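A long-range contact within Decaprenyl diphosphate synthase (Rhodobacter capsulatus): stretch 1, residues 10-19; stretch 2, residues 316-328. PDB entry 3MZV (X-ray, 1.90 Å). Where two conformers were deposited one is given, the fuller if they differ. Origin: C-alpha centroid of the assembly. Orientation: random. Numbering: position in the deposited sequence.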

ATOM      1  N   PRO B  10      -0.938 -16.508  28.839  1.00 67.71           N
ATOM      2  CA  PRO B  10      -2.119 -15.713  28.460  1.00 66.70           C
ATOM      3  C   PRO B  10      -2.403 -15.708  26.965  1.00 65.29           C
ATOM      4  O   PRO B  10      -3.555 -15.925  26.549  1.00 64.07           O
ATOM      5  CB  PRO B  10      -1.764 -14.297  28.967  1.00 66.38           C
ATOM      6  CG  PRO B  10      -0.888 -14.583  30.178  1.00 66.85           C
ATOM      7  CD  PRO B  10      -0.029 -15.747  29.715  1.00 67.55           C
ATOM      8  N   HIS B  11      -1.362 -15.461  26.173  1.00 64.40           N
ATOM      9  CA  HIS B  11      -1.450 -15.593  24.734  1.00 63.82           C
ATOM     10  C   HIS B  11      -2.062 -16.954  24.297  1.00 63.30           C
ATOM     11  O   HIS B  11      -2.919 -17.002  23.423  1.00 61.95           O
ATOM     12  CB  HIS B  11      -0.072 -15.419  24.088  1.00 64.37           C
ATOM     13  CG  HIS B  11      -0.108 -15.515  22.595  1.00 66.44           C
ATOM     14  ND1 HIS B  11      -0.219 -16.720  21.930  1.00 69.73           N
ATOM     15  CD2 HIS B  11      -0.098 -14.558  21.636  1.00 68.21           C
ATOM     16  CE1 HIS B  11      -0.256 -16.502  20.625  1.00 69.41           C
ATOM     17  NE2 HIS B  11      -0.173 -15.199  20.423  1.00 68.85           N
ATOM     18  N   ASP B  12      -1.607 -18.043  24.915  1.00 63.59           N
ATOM     19  CA  ASP B  12      -2.075 -19.410  24.589  1.00 63.24           C
ATOM     20  C   ASP B  12      -3.510 -19.786  25.069  1.00 61.69           C
ATOM     21  O   ASP B  12      -4.205 -20.514  24.361  1.00 60.76           O
ATOM     22  CB  ASP B  12      -1.044 -20.438  25.095  1.00 65.14           C
ATOM     23  CG  ASP B  12       0.364 -20.137  24.570  1.00 66.59           C
ATOM     24  OD1 ASP B  12       0.519 -20.017  23.327  1.00 68.94           O
ATOM     25  OD2 ASP B  12       1.292 -19.963  25.392  1.00 67.89           O
ATOM     26  N   ARG B  13      -3.940 -19.303  26.244  1.00 59.98           N
ATOM     27  CA  ARG B  13      -5.337 -19.500  26.722  1.00 59.23           C
ATOM     28  C   ARG B  13      -6.339 -18.795  25.803  1.00 55.84           C
ATOM     29  O   ARG B  13      -7.382 -19.341  25.415  1.00 54.64           O
ATOM     30  CB  ARG B  13      -5.525 -18.955  28.141  1.00 59.99           C
ATOM     31  CG  ARG B  13      -5.891 -19.982  29.210  1.00 65.48           C
ATOM     32  CD  ARG B  13      -7.317 -19.784  29.793  1.00 69.74           C
ATOM     33  NE  ARG B  13      -7.359 -18.762  30.857  1.00 73.33           N
ATOM     34  CZ  ARG B  13      -8.472 -18.221  31.370  1.00 74.24           C
ATOM     35  NH1 ARG B  13      -9.671 -18.586  30.928  1.00 74.98           N
ATOM     36  NH2 ARG B  13      -8.384 -17.295  32.325  1.00 73.51           N
ATOM     37  N   LEU B  14      -5.997 -17.558  25.482  1.00 52.83           N
ATOM     38  CA  LEU B  14      -6.783 -16.773  24.590  1.00 50.11           C
ATOM     39  C   LEU B  14      -6.761 -17.481  23.259  1.00 49.44           C
ATOM     40  O   LEU B  14      -7.790 -17.618  22.624  1.00 48.35           O
ATOM     41  CB  LEU B  14      -6.179 -15.360  24.499  1.00 48.36           C
ATOM     42  CG  LEU B  14      -6.881 -14.262  23.719  1.00 46.56           C
ATOM     43  CD1 LEU B  14      -8.369 -14.129  23.993  1.00 39.43           C
ATOM     44  CD2 LEU B  14      -6.134 -12.951  24.028  1.00 43.32           C
ATOM     45  N   ALA B  15      -5.583 -17.942  22.839  1.00 49.72           N
ATOM     46  CA  ALA B  15      -5.444 -18.641  21.536  1.00 49.25           C
ATOM     47  C   ALA B  15      -6.284 -19.893  21.469  1.00 49.51           C
ATOM     48  O   ALA B  15      -6.911 -20.153  20.451  1.00 48.62           O
ATOM     49  CB  ALA B  15      -3.974 -18.995  21.239  1.00 50.88           C
ATOM     50  N   GLN B  16      -6.362 -20.630  22.569  1.00 49.44           N
ATOM     51  CA  GLN B  16      -7.137 -21.869  22.588  1.00 50.91           C
ATOM     52  C   GLN B  16      -8.660 -21.587  22.587  1.00 49.28           C
ATOM     53  O   GLN B  16      -9.429 -22.345  21.988  1.00 47.66           O
ATOM     54  CB  GLN B  16      -6.687 -22.788  23.759  1.00 52.46           C
ATOM     55  CG  GLN B  16      -5.260 -23.407  23.525  1.00 57.06           C
ATOM     56  CD  GLN B  16      -4.478 -23.809  24.811  1.00 64.12           C
ATOM     57  OE1 GLN B  16      -5.063 -24.039  25.878  1.00 68.70           O
ATOM     58  NE2 GLN B  16      -3.141 -23.932  24.686  1.00 65.39           N
ATOM     59  N   ALA B  17      -9.076 -20.488  23.232  1.00 47.24           N
ATOM     60  CA  ALA B  17     -10.477 -20.081  23.251  1.00 46.74           C
ATOM     61  C   ALA B  17     -10.900 -19.585  21.880  1.00 45.06           C
ATOM     62  O   ALA B  17     -12.053 -19.715  21.495  1.00 45.56           O
ATOM     63  CB  ALA B  17     -10.714 -18.986  24.292  1.00 46.93           C
ATOM     64  N   LEU B  18      -9.971 -19.005  21.137  1.00 43.19           N
ATOM     65  CA  LEU B  18     -10.289 -18.503  19.792  1.00 42.47           C
ATOM     66  C   LEU B  18      -9.850 -19.455  18.666  1.00 43.07           C
ATOM     67  O   LEU B  18      -9.872 -19.082  17.491  1.00 42.43           O
ATOM     68  CB  LEU B  18      -9.617 -17.147  19.609  1.00 41.92           C
ATOM     69  CG  LEU B  18     -10.081 -16.055  20.586  1.00 41.53           C
ATOM     70  CD1 LEU B  18      -9.229 -14.850  20.388  1.00 44.76           C
ATOM     71  CD2 LEU B  18     -11.572 -15.769  20.300  1.00 41.94           C
ATOM     72  N   ALA B  19      -9.476 -20.678  19.027  1.00 44.66           N
ATOM     73  CA  ALA B  19      -8.865 -21.665  18.105  1.00 45.17           C
ATOM     74  C   ALA B  19      -9.641 -21.835  16.839  1.00 44.55           C
ATOM     75  O   ALA B  19      -9.099 -21.791  15.709  1.00 43.89           O
ATOM     76  CB  ALA B  19      -8.711 -23.047  18.824  1.00 46.03           C
ATOM     77  N   PRO B 316     -15.814 -14.495  29.871  1.00 48.26           N
ATOM     78  CA  PRO B 316     -14.463 -15.030  30.058  1.00 46.92           C
ATOM     79  C   PRO B 316     -13.402 -14.290  29.212  1.00 44.80           C
ATOM     80  O   PRO B 316     -12.246 -14.237  29.590  1.00 43.09           O
ATOM     81  CB  PRO B 316     -14.592 -16.494  29.620  1.00 47.65           C
ATOM     82  CG  PRO B 316     -16.085 -16.803  29.675  1.00 49.10           C
ATOM     83  CD  PRO B 316     -16.797 -15.521  29.468  1.00 48.87           C
ATOM     84  N   LEU B 317     -13.802 -13.770  28.054  1.00 42.91           N
ATOM     85  CA  LEU B 317     -12.871 -13.057  27.197  1.00 41.48           C
ATOM     86  C   LEU B 317     -12.445 -11.737  27.799  1.00 40.32           C
ATOM     87  O   LEU B 317     -11.324 -11.315  27.573  1.00 39.39           O
ATOM     88  CB  LEU B 317     -13.454 -12.831  25.809  1.00 40.89           C
ATOM     89  CG  LEU B 317     -13.556 -14.063  24.893  1.00 41.89           C
ATOM     90  CD1 LEU B 317     -14.380 -13.701  23.677  1.00 40.73           C
ATOM     91  CD2 LEU B 317     -12.158 -14.616  24.495  1.00 41.83           C
ATOM     92  N   ARG B 318     -13.306 -11.094  28.581  1.00 40.22           N
ATOM     93  CA  ARG B 318     -12.884  -9.885  29.262  1.00 40.09           C
ATOM     94  C   ARG B 318     -11.713 -10.188  30.207  1.00 40.20           C
ATOM     95  O   ARG B 318     -10.717  -9.481  30.183  1.00 38.56           O
ATOM     96  CB  ARG B 318     -14.013  -9.217  30.027  1.00 41.34           C
ATOM     97  CG  ARG B 318     -13.703  -7.795  30.377  1.00 42.21           C
ATOM     98  CD  ARG B 318     -14.760  -7.155  31.187  1.00 45.69           C
ATOM     99  NE  ARG B 318     -14.638  -7.575  32.577  1.00 46.65           N
ATOM    100  CZ  ARG B 318     -15.483  -7.239  33.558  1.00 50.87           C
ATOM    101  NH1 ARG B 318     -16.543  -6.469  33.335  1.00 51.11           N
ATOM    102  NH2 ARG B 318     -15.252  -7.670  34.798  1.00 52.29           N
ATOM    103  N   GLN B 319     -11.822 -11.248  30.995  1.00 41.50           N
ATOM    104  CA  GLN B 319     -10.745 -11.605  31.907  0.50 42.27           C
ATOM    105  C   GLN B 319      -9.479 -11.984  31.127  1.00 42.15           C
ATOM    106  O   GLN B 319      -8.400 -11.618  31.520  1.00 42.23           O
ATOM    107  CB  GLN B 319     -11.175 -12.706  32.882  0.50 43.70           C
ATOM    108  CG  GLN B 319     -10.256 -12.871  34.085  0.50 45.02           C
ATOM    109  CD  GLN B 319      -9.144 -13.880  33.830  0.50 45.25           C
ATOM    110  OE1 GLN B 319      -9.295 -14.776  32.999  0.50 49.65           O
ATOM    111  NE2 GLN B 319      -8.027 -13.745  34.546  0.50 50.31           N
ATOM    112  N   MET B 320      -9.614 -12.675  30.001  1.00 41.51           N
ATOM    113  CA  MET B 320      -8.447 -13.037  29.229  1.00 41.02           C
ATOM    114  C   MET B 320      -7.738 -11.783  28.654  1.00 40.28           C
ATOM    115  O   MET B 320      -6.511 -11.750  28.595  1.00 39.76           O
ATOM    116  CB  MET B 320      -8.797 -14.042  28.116  1.00 40.84           C
ATOM    117  CG  MET B 320      -8.958 -15.504  28.600  1.00 42.29           C
ATOM    118  SD  MET B 320      -9.438 -16.692  27.267  1.00 36.37           S
ATOM    119  CE  MET B 320     -11.190 -16.727  27.634  1.00 45.09           C
ATOM    120  N   LEU B 321      -8.498 -10.760  28.262  1.00 38.56           N
ATOM    121  CA  LEU B 321      -7.916  -9.501  27.808  1.00 38.49           C
ATOM    122  C   LEU B 321      -7.235  -8.752  28.937  1.00 38.89           C
ATOM    123  O   LEU B 321      -6.239  -8.070  28.710  1.00 39.63           O
ATOM    124  CB  LEU B 321      -8.973  -8.590  27.141  1.00 36.80           C
ATOM    125  CG  LEU B 321      -9.499  -9.093  25.789  1.00 38.01           C
ATOM    126  CD1 LEU B 321     -10.610  -8.139  25.274  1.00 36.92           C
ATOM    127  CD2 LEU B 321      -8.409  -9.251  24.745  1.00 37.13           C
ATOM    128  N   ASP B 322      -7.791  -8.869  30.126  1.00 39.90           N
ATOM    129  CA  ASP B 322      -7.160  -8.350  31.335  1.00 41.05           C
ATOM    130  C   ASP B 322      -5.784  -9.029  31.542  1.00 41.22           C
ATOM    131  O   ASP B 322      -4.742  -8.325  31.705  1.00 40.29           O
ATOM    132  CB  ASP B 322      -8.094  -8.546  32.530  1.00 42.15           C
ATOM    133  CG  ASP B 322      -7.753  -7.660  33.728  1.00 47.63           C
ATOM    134  OD1 ASP B 322      -6.694  -7.866  34.332  1.00 49.06           O
ATOM    135  OD2 ASP B 322      -8.576  -6.796  34.107  1.00 54.79           O
ATOM    136  N   ASP B 323      -5.751 -10.361  31.485  1.00 40.76           N
ATOM    137  CA  ASP B 323      -4.483 -11.084  31.638  1.00 42.13           C
ATOM    138  C   ASP B 323      -3.543 -10.716  30.487  1.00 40.72           C
ATOM    139  O   ASP B 323      -2.325 -10.677  30.649  1.00 41.50           O
ATOM    140  CB  ASP B 323      -4.660 -12.606  31.620  1.00 42.89           C
ATOM    141  CG  ASP B 323      -5.350 -13.154  32.843  1.00 45.91           C
ATOM    142  OD1 ASP B 323      -5.319 -12.534  33.905  1.00 47.88           O
ATOM    143  OD2 ASP B 323      -5.924 -14.257  32.730  1.00 49.59           O
ATOM    144  N   LEU B 324      -4.090 -10.471  29.311  1.00 41.45           N
ATOM    145  CA  LEU B 324      -3.226 -10.141  28.187  1.00 41.02           C
ATOM    146  C   LEU B 324      -2.474  -8.808  28.451  1.00 40.37           C
ATOM    147  O   LEU B 324      -1.320  -8.644  28.026  1.00 40.76           O
ATOM    148  CB  LEU B 324      -4.005 -10.087  26.904  1.00 40.62           C
ATOM    149  CG  LEU B 324      -3.240  -9.822  25.613  1.00 40.72           C
ATOM    150  CD1 LEU B 324      -2.233 -10.940  25.278  1.00 41.71           C
ATOM    151  CD2 LEU B 324      -4.265  -9.608  24.475  1.00 39.31           C
ATOM    152  N   ALA B 325      -3.102  -7.878  29.158  1.00 38.86           N
ATOM    153  CA  ALA B 325      -2.420  -6.634  29.490  1.00 38.60           C
ATOM    154  C   ALA B 325      -1.242  -6.887  30.402  1.00 38.88           C
ATOM    155  O   ALA B 325      -0.182  -6.291  30.185  1.00 38.80           O
ATOM    156  CB  ALA B 325      -3.375  -5.625  30.117  1.00 39.03           C
ATOM    157  N   ASP B 326      -1.410  -7.789  31.383  1.00 39.13           N
ATOM    158  CA  ASP B 326      -0.287  -8.223  32.223  1.00 41.25           C
ATOM    159  C   ASP B 326       0.808  -8.845  31.345  1.00 41.14           C
ATOM    160  O   ASP B 326       1.977  -8.476  31.431  1.00 41.78           O
ATOM    161  CB  ASP B 326      -0.743  -9.230  33.302  1.00 42.64           C
ATOM    162  CG  ASP B 326      -1.470  -8.554  34.466  1.00 46.70           C
ATOM    163  OD1 ASP B 326      -1.232  -7.350  34.740  1.00 46.59           O
ATOM    164  OD2 ASP B 326      -2.267  -9.218  35.150  1.00 51.47           O
ATOM    165  N   TYR B 327       0.406  -9.771  30.490  1.00 41.76           N
ATOM    166  CA  TYR B 327       1.304 -10.470  29.568  1.00 42.71           C
ATOM    167  C   TYR B 327       2.167  -9.530  28.729  1.00 40.52           C
ATOM    168  O   TYR B 327       3.351  -9.748  28.676  1.00 41.71           O
ATOM    169  CB  TYR B 327       0.512 -11.373  28.627  1.00 44.32           C
ATOM    170  CG  TYR B 327       1.313 -11.981  27.486  1.00 49.29           C
ATOM    171  CD1 TYR B 327       2.179 -13.053  27.702  1.00 56.87           C
ATOM    172  CD2 TYR B 327       1.199 -11.472  26.203  1.00 53.76           C
ATOM    173  CE1 TYR B 327       2.903 -13.615  26.635  1.00 59.95           C
ATOM    174  CE2 TYR B 327       1.927 -12.007  25.144  1.00 58.77           C
ATOM    175  CZ  TYR B 327       2.767 -13.078  25.374  1.00 60.01           C
ATOM    176  OH  TYR B 327       3.478 -13.581  24.317  1.00 65.96           O
ATOM    177  N   VAL B 328       1.598  -8.464  28.186  1.00 39.57           N
ATOM    178  CA  VAL B 328       2.342  -7.542  27.308  1.00 39.25           C
ATOM    179  C   VAL B 328       3.558  -6.949  28.049  1.00 40.01           C
ATOM    180  O   VAL B 328       4.581  -6.679  27.407  1.00 41.72           O
ATOM    181  CB  VAL B 328       1.421  -6.437  26.715  1.00 38.61           C
ATOM    182  CG1 VAL B 328       2.250  -5.235  26.226  1.00 39.60           C
ATOM    183  CG2 VAL B 328       0.560  -7.003  25.574  1.00 39.80           C
TER
HETATM  184  O   HOH W   1      -5.118 -14.130  28.281  1.00 37.22           O
HETATM  185  O   HOH W   2     -11.382 -16.125  31.418  1.00 37.91           O

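At the centre of this contact Leu14 and Met320 meet, both buried, on two helices about 300 residues apart in sequence. The helices, 11-17 and the one formed by stretch 2, run roughly antiparallel at 150°, their axes approaching to 9.7 Å, so that Pro10 lies beside Leu324 and Leu14 beside Met320. Leu14 leaves its backbone sideways, yet its forked end reaches across: CD1 lies 3.9 Å from Leu317 CD2, and CD2 lies 3.9 Å from Leu324 CD2. A branched, apolar side chain suits this place because its two methyls can each meet different side chains of the facing helix. Met320 points toward stretch 1, and its unbranched chain brings SD within 3.8 Å of Leu14 CA and 4.0 Å of Ala17 CB; the small alanine offers only a methyl here, and the thioether packs close to the backbone.

Toward the start of stretch 1, Pro10 and His11 rest against Tyr327. Pro10 CB touches Tyr327 CB at 3.7 Å, while His11 CB sits over the face of the aromatic ring, 4.3 Å from the Tyr327 ring centroid, a CH-pi contact in which the histidine contributes its methylene. Nearby, water 1 donates hydrogen bonds to Pro10 O (2.9 Å) and Met320 O (2.8 Å), linking the two backbones.

The polar edge belongs to Arg13. One face of its guanidinium covers Met320, with Arg13 CZ 3.9 Å from Met320 CG, leaving the nitrogens free for polar partners. Arg13 NH2 makes a weak hydrogen bond to Gln319 OE1 (2.8 Å) and a long salt bridge to Asp323 OD2 (3.9 Å). Gln319 NE2 in turn gives a weak hydrogen bond to Asp323 OD2 (2.8 Å), so the amide serves both charged neighbours. Water 2 accepts from Arg13 NH1 (3.0 Å) and donates to Pro316 O (2.8 Å) and Gln319 OE1 (2.9 Å), extending the network.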